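Local coordinates for 5,10-methylenetetrahydromethanopterin reductase (PDB 1EZW), which catalyses the reversible, coenzyme F420-dependent reduction of methylenetetrahydromethanopterin to methyltetrahydromethanopterin in methanogenesis from carbon dioxide, at residues 234-248 / 326-339. Sequence-based numbering, arbitrary orientation.
Sequences IDKDEDKAIEATKIV and SPIGPDKEKAIELV
Pro330 and Asp235 meet where the loop 326-331 lies against the turn that leads into helix 238-254, an example of a carboxylate ordering a turn with one oxygen and touching apolar carbon with the other. Asp235 CG stands anti to the backbone N (chi1 -170°), and the turn of the carboxylate about CB-CG gives each oxygen its own task. Asp235 OD1, through its anti lone pair, accepts from Asp237 N at 2.7 Å, closing an Asx turn; Asp235 OD2 lies 3.7 Å from Pro330 CG and takes a hydrogen bond from a water that in turn accepts from Asp331 N. Lys334 NZ stays 4.3 Å from Asp235 OD2, which may bring some attraction but is too long for a salt bridge. Were Asp235 replaced by an alanine, Asp237 N and the bridging water would probably lose their acceptor and the turn before the helix would be free to shift. The Pro330 ring also sits on the helix, Pro330 CG 3.9 Å from Ala244 CB, while the bent chain of Lys240 crosses it with NZ near Pro330 CB. Pro327, preceded by a cis peptide bond, rests CG on the Ala244 carbonyl oxygen, and Val248 CG2 reaches Ser326 OG at 3.6 Å. Ile234 N donates to Ile328 O at 3.2 Å, tilted 32° from the carbonyl plane. Ile234 CG2 touches Ala335 CB and Val339 CG2, whereas Ile234 CG1 and CD1 lie across Leu338. Leu338 CD2 also lies 3.6 Å from Lys236 N, against the Asp235-Lys236 peptide. Aspartates N-cap both helices, Asp237 and Asp331. This is structural packing at the periphery of a TIM barrel of the luciferase-like family, joining the loop and helix after the eighth barrel strand, 321-324, to an excursion that follows the seventh, 225-229.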
loop_
_atom_site.group_PDB
_atom_site.type_symbol
_atom_site.label_atom_id
_atom_site.label_comp_id
_atom_site.label_asym_id
_atom_site.label_seq_id
_atom_site.Cartn_x
_atom_site.Cartn_y
_atom_site.Cartn_z
ATOM N N ILE A 234 -29.239 0.518 8.247
ATOM C CA ILE A 234 -29.328 1.102 9.567
ATOM C C ILE A 234 -29.086 2.610 9.535
ATOM O O ILE A 234 -28.223 3.107 8.807
ATOM C CB ILE A 234 -28.337 0.397 10.530
ATOM C CG1 ILE A 234 -28.655 0.754 11.986
ATOM C CG2 ILE A 234 -26.854 0.778 10.146
ATOM C CD1 ILE A 234 -27.761 0.074 13.009
ATOM N N ASP A 235 -29.876 3.333 10.331
ATOM C CA ASP A 235 -29.758 4.793 10.401
ATOM C C ASP A 235 -30.410 5.216 11.713
ATOM O O ASP A 235 -31.269 4.498 12.227
ATOM C CB ASP A 235 -30.500 5.405 9.206
ATOM C CG ASP A 235 -30.239 6.905 9.043
ATOM O OD1 ASP A 235 -30.783 7.718 9.831
ATOM O OD2 ASP A 235 -29.471 7.257 8.107
ATOM N N LYS A 236 -29.996 6.342 12.279
ATOM C CA LYS A 236 -30.628 6.785 13.521
ATOM C C LYS A 236 -32.102 7.120 13.236
ATOM O O LYS A 236 -32.922 7.137 14.145
ATOM C CB LYS A 236 -29.884 7.997 14.097
ATOM C CG LYS A 236 -29.782 9.157 13.134
ATOM C CD LYS A 236 -28.899 10.283 13.699
ATOM C CE LYS A 236 -28.930 11.514 12.795
ATOM N NZ LYS A 236 -28.543 11.154 11.397
ATOM N N ASP A 237 -32.427 7.381 11.974
ATOM C CA ASP A 237 -33.791 7.674 11.544
ATOM C C ASP A 237 -34.319 6.382 10.902
ATOM O O ASP A 237 -34.010 6.068 9.747
ATOM C CB ASP A 237 -33.803 8.792 10.493
ATOM C CG ASP A 237 -35.211 9.119 9.982
ATOM O OD1 ASP A 237 -36.033 8.201 9.845
ATOM O OD2 ASP A 237 -35.480 10.300 9.667
ATOM N N GLU A 238 -35.120 5.636 11.652
ATOM C CA GLU A 238 -35.652 4.378 11.146
ATOM C C GLU A 238 -36.311 4.466 9.780
ATOM O O GLU A 238 -36.150 3.586 8.937
ATOM C CB GLU A 238 -36.626 3.761 12.176
ATOM C CG GLU A 238 -37.200 2.446 11.706
ATOM C CD GLU A 238 -37.523 1.527 12.852
ATOM O OE1 GLU A 238 -38.728 1.246 13.074
ATOM O OE2 GLU A 238 -36.578 1.096 13.543
ATOM N N ASP A 239 -37.076 5.527 9.541
ATOM C CA ASP A 239 -37.731 5.654 8.251
ATOM C C ASP A 239 -36.761 5.748 7.102
ATOM O O ASP A 239 -36.983 5.161 6.049
ATOM C CB ASP A 239 -38.643 6.874 8.261
ATOM C CG ASP A 239 -39.857 6.652 9.096
ATOM O OD1 ASP A 239 -40.588 5.696 8.777
ATOM O OD2 ASP A 239 -40.078 7.420 10.058
ATOM N N LYS A 240 -35.689 6.494 7.310
ATOM C CA LYS A 240 -34.663 6.657 6.285
ATOM C C LYS A 240 -33.969 5.307 6.023
ATOM O O LYS A 240 -33.706 4.947 4.874
ATOM C CB LYS A 240 -33.650 7.714 6.733
ATOM C CG LYS A 240 -34.107 9.158 6.483
ATOM C CD LYS A 240 -33.019 10.186 6.836
ATOM C CE LYS A 240 -31.653 9.844 6.201
ATOM N NZ LYS A 240 -31.648 9.565 4.717
ATOM N N ALA A 241 -33.702 4.558 7.089
ATOM C CA ALA A 241 -33.068 3.240 6.929
ATOM C C ALA A 241 -33.973 2.340 6.082
ATOM O O ALA A 241 -33.536 1.723 5.110
ATOM C CB ALA A 241 -32.825 2.598 8.302
ATOM N N ILE A 242 -35.262 2.288 6.430
ATOM C CA ILE A 242 -36.191 1.436 5.701
ATOM C C ILE A 242 -36.306 1.812 4.230
ATOM O O ILE A 242 -36.351 0.959 3.349
ATOM C CB ILE A 242 -37.602 1.477 6.358
ATOM C CG1 ILE A 242 -37.532 0.838 7.750
ATOM C CG2 ILE A 242 -38.639 0.817 5.427
ATOM C CD1 ILE A 242 -38.715 1.167 8.667
ATOM N N GLU A 243 -36.345 3.109 3.961
ATOM C CA GLU A 243 -36.480 3.572 2.597
ATOM C C GLU A 243 -35.320 3.103 1.729
ATOM O O GLU A 243 -35.510 2.723 0.572
ATOM C CB GLU A 243 -36.548 5.103 2.583
ATOM C CG GLU A 243 -36.883 5.691 1.212
ATOM C CD GLU A 243 -38.220 5.200 0.697
ATOM O OE1 GLU A 243 -39.170 5.144 1.511
ATOM O OE2 GLU A 243 -38.323 4.886 -0.512
ATOM N N ALA A 244 -34.114 3.136 2.291
ATOM C CA ALA A 244 -32.912 2.737 1.558
ATOM C C ALA A 244 -32.932 1.279 1.109
ATOM O O ALA A 244 -32.258 0.894 0.149
ATOM C CB ALA A 244 -31.679 3.019 2.421
ATOM N N THR A 245 -33.701 0.441 1.798
ATOM C CA THR A 245 -33.753 -0.957 1.414
ATOM C C THR A 245 -34.606 -1.247 0.183
ATOM O O THR A 245 -34.375 -2.237 -0.496
ATOM C CB THR A 245 -34.360 -1.882 2.510
ATOM O OG1 THR A 245 -35.752 -1.582 2.648
ATOM C CG2 THR A 245 -33.696 -1.696 3.840
ATOM N N LYS A 246 -35.568 -0.384 -0.118
ATOM C CA LYS A 246 -36.510 -0.679 -1.204
ATOM C C LYS A 246 -36.005 -1.178 -2.540
ATOM O O LYS A 246 -36.436 -2.245 -2.994
ATOM C CB LYS A 246 -37.484 0.490 -1.376
ATOM C CG LYS A 246 -38.388 0.609 -0.148
ATOM C CD LYS A 246 -39.439 1.702 -0.245
ATOM C CE LYS A 246 -40.213 1.805 1.071
ATOM N NZ LYS A 246 -41.181 2.939 1.099
ATOM N N ILE A 247 -35.090 -0.458 -3.178
ATOM C CA ILE A 247 -34.592 -0.939 -4.455
ATOM C C ILE A 247 -34.011 -2.336 -4.308
ATOM O O ILE A 247 -34.260 -3.207 -5.133
ATOM C CB ILE A 247 -33.513 -0.007 -5.057
ATOM C CG1 ILE A 247 -33.038 -0.560 -6.405
ATOM C CG2 ILE A 247 -32.316 0.100 -4.108
ATOM C CD1 ILE A 247 -34.134 -0.751 -7.441
ATOM N N VAL A 248 -33.249 -2.570 -3.241
ATOM C CA VAL A 248 -32.655 -3.889 -3.070
ATOM C C VAL A 248 -33.720 -4.957 -2.786
ATOM O O VAL A 248 -33.678 -6.035 -3.360
ATOM C CB VAL A 248 -31.574 -3.889 -1.952
ATOM C CG1 VAL A 248 -30.989 -5.288 -1.800
ATOM C CG2 VAL A 248 -30.438 -2.889 -2.305
ATOM N N SER A 326 -25.601 -4.805 1.084
ATOM C CA SER A 326 -26.290 -3.706 0.440
ATOM C C SER A 326 -27.736 -3.550 0.932
ATOM O O SER A 326 -28.480 -4.535 0.964
ATOM C CB SER A 326 -26.275 -3.938 -1.073
ATOM O OG SER A 326 -26.868 -2.842 -1.752
ATOM N N PRO A 327 -28.180 -2.306 1.176
ATOM C CA PRO A 327 -27.449 -1.033 0.993
ATOM C C PRO A 327 -26.469 -0.643 2.095
ATOM O O PRO A 327 -25.689 0.316 1.932
ATOM C CB PRO A 327 -28.592 -0.023 0.884
ATOM C CG PRO A 327 -29.569 -0.608 2.018
ATOM C CD PRO A 327 -29.590 -2.050 1.570
ATOM N N ILE A 328 -26.536 -1.356 3.222
ATOM C CA ILE A 328 -25.765 -1.125 4.436
ATOM C C ILE A 328 -26.421 0.003 5.233
ATOM O O ILE A 328 -26.670 -0.123 6.441
ATOM C CB ILE A 328 -24.239 -0.860 4.133
ATOM C CG1 ILE A 328 -23.661 -2.138 3.501
ATOM C CG2 ILE A 328 -23.480 -0.552 5.452
ATOM C CD1 ILE A 328 -22.188 -2.092 3.242
ATOM N N GLY A 329 -26.730 1.102 4.550
ATOM C CA GLY A 329 -27.406 2.214 5.192
ATOM C C GLY A 329 -27.427 3.353 4.192
ATOM O O GLY A 329 -26.772 3.280 3.148
ATOM N N PRO A 330 -28.212 4.399 4.456
ATOM C CA PRO A 330 -28.293 5.552 3.558
ATOM C C PRO A 330 -26.883 6.101 3.232
ATOM O O PRO A 330 -26.618 6.486 2.100
ATOM C CB PRO A 330 -29.164 6.514 4.361
ATOM C CG PRO A 330 -30.199 5.498 4.968
ATOM C CD PRO A 330 -29.162 4.538 5.578
ATOM N N ASP A 331 -26.006 6.127 4.244
ATOM C CA ASP A 331 -24.597 6.579 4.126
ATOM C C ASP A 331 -23.846 5.334 4.616
ATOM O O ASP A 331 -23.931 5.019 5.807
ATOM C CB ASP A 331 -24.357 7.760 5.079
ATOM C CG ASP A 331 -22.905 8.264 5.091
ATOM O OD1 ASP A 331 -22.705 9.511 5.101
ATOM O OD2 ASP A 331 -21.957 7.459 5.137
ATOM N N LYS A 332 -23.158 4.636 3.710
ATOM C CA LYS A 332 -22.454 3.382 4.081
ATOM C C LYS A 332 -21.471 3.537 5.221
ATOM O O LYS A 332 -21.445 2.715 6.141
ATOM C CB LYS A 332 -21.723 2.734 2.870
ATOM C CG LYS A 332 -22.660 2.163 1.766
ATOM C CD LYS A 332 -21.875 1.336 0.739
ATOM C CE LYS A 332 -22.764 0.361 -0.036
ATOM N NZ LYS A 332 -23.880 1.029 -0.760
ATOM N N GLU A 333 -20.612 4.560 5.158
ATOM C CA GLU A 333 -19.646 4.741 6.233
ATOM C C GLU A 333 -20.304 5.048 7.586
ATOM O O GLU A 333 -19.937 4.458 8.613
ATOM C CB GLU A 333 -18.624 5.830 5.838
ATOM C CG GLU A 333 -17.680 6.217 6.952
ATOM C CD GLU A 333 -16.532 7.065 6.428
ATOM O OE1 GLU A 333 -15.914 7.774 7.244
ATOM O OE2 GLU A 333 -16.286 7.007 5.202
ATOM N N LYS A 334 -21.279 5.960 7.614
ATOM C CA LYS A 334 -21.950 6.277 8.884
ATOM C C LYS A 334 -22.701 5.046 9.381
ATOM O O LYS A 334 -22.792 4.829 10.589
ATOM C CB LYS A 334 -22.970 7.412 8.706
ATOM C CG LYS A 334 -22.406 8.776 8.384
ATOM C CD LYS A 334 -23.566 9.629 7.786
ATOM C CE LYS A 334 -24.880 9.459 8.592
ATOM N NZ LYS A 334 -26.095 9.918 7.833
ATOM N N ALA A 335 -23.209 4.246 8.455
ATOM C CA ALA A 335 -23.954 3.017 8.809
ATOM C C ALA A 335 -23.026 2.001 9.478
ATOM O O ALA A 335 -23.336 1.384 10.501
ATOM C CB ALA A 335 -24.618 2.428 7.554
ATOM N N ILE A 336 -21.848 1.817 8.900
ATOM C CA ILE A 336 -20.904 0.904 9.497
ATOM C C ILE A 336 -20.543 1.340 10.914
ATOM O O ILE A 336 -20.419 0.522 11.817
ATOM C CB ILE A 336 -19.608 0.826 8.607
ATOM C CG1 ILE A 336 -19.971 0.153 7.277
ATOM C CG2 ILE A 336 -18.472 0.080 9.355
ATOM C CD1 ILE A 336 -18.889 0.304 6.165
ATOM N N GLU A 337 -20.338 2.645 11.096
ATOM C CA GLU A 337 -19.983 3.172 12.406
ATOM C C GLU A 337 -21.145 2.994 13.396
ATOM O O GLU A 337 -20.920 2.701 14.571
ATOM C CB GLU A 337 -19.592 4.656 12.259
ATOM C CG GLU A 337 -18.257 4.807 11.515
ATOM C CD GLU A 337 -17.846 6.244 11.335
ATOM O OE1 GLU A 337 -18.743 7.095 11.081
ATOM O OE2 GLU A 337 -16.635 6.509 11.419
ATOM N N LEU A 338 -22.364 3.168 12.909
ATOM C CA LEU A 338 -23.543 3.011 13.777
ATOM C C LEU A 338 -23.616 1.534 14.215
ATOM O O LEU A 338 -23.893 1.210 15.382
ATOM C CB LEU A 338 -24.781 3.489 13.006
ATOM C CG LEU A 338 -26.055 3.687 13.814
ATOM C CD1 LEU A 338 -25.748 4.520 15.078
ATOM C CD2 LEU A 338 -27.087 4.337 12.925
ATOM N N VAL A 339 -23.303 0.602 13.316
ATOM C CA VAL A 339 -23.258 -0.801 13.735
ATOM C C VAL A 339 -22.151 -1.020 14.786
ATOM O O VAL A 339 -22.363 -1.672 15.806
ATOM C CB VAL A 339 -23.001 -1.760 12.511
ATOM C CG1 VAL A 339 -22.765 -3.232 13.002
ATOM C CG2 VAL A 339 -24.161 -1.713 11.577
HETATM O O HOH W 1 -26.903 6.247 7.310
#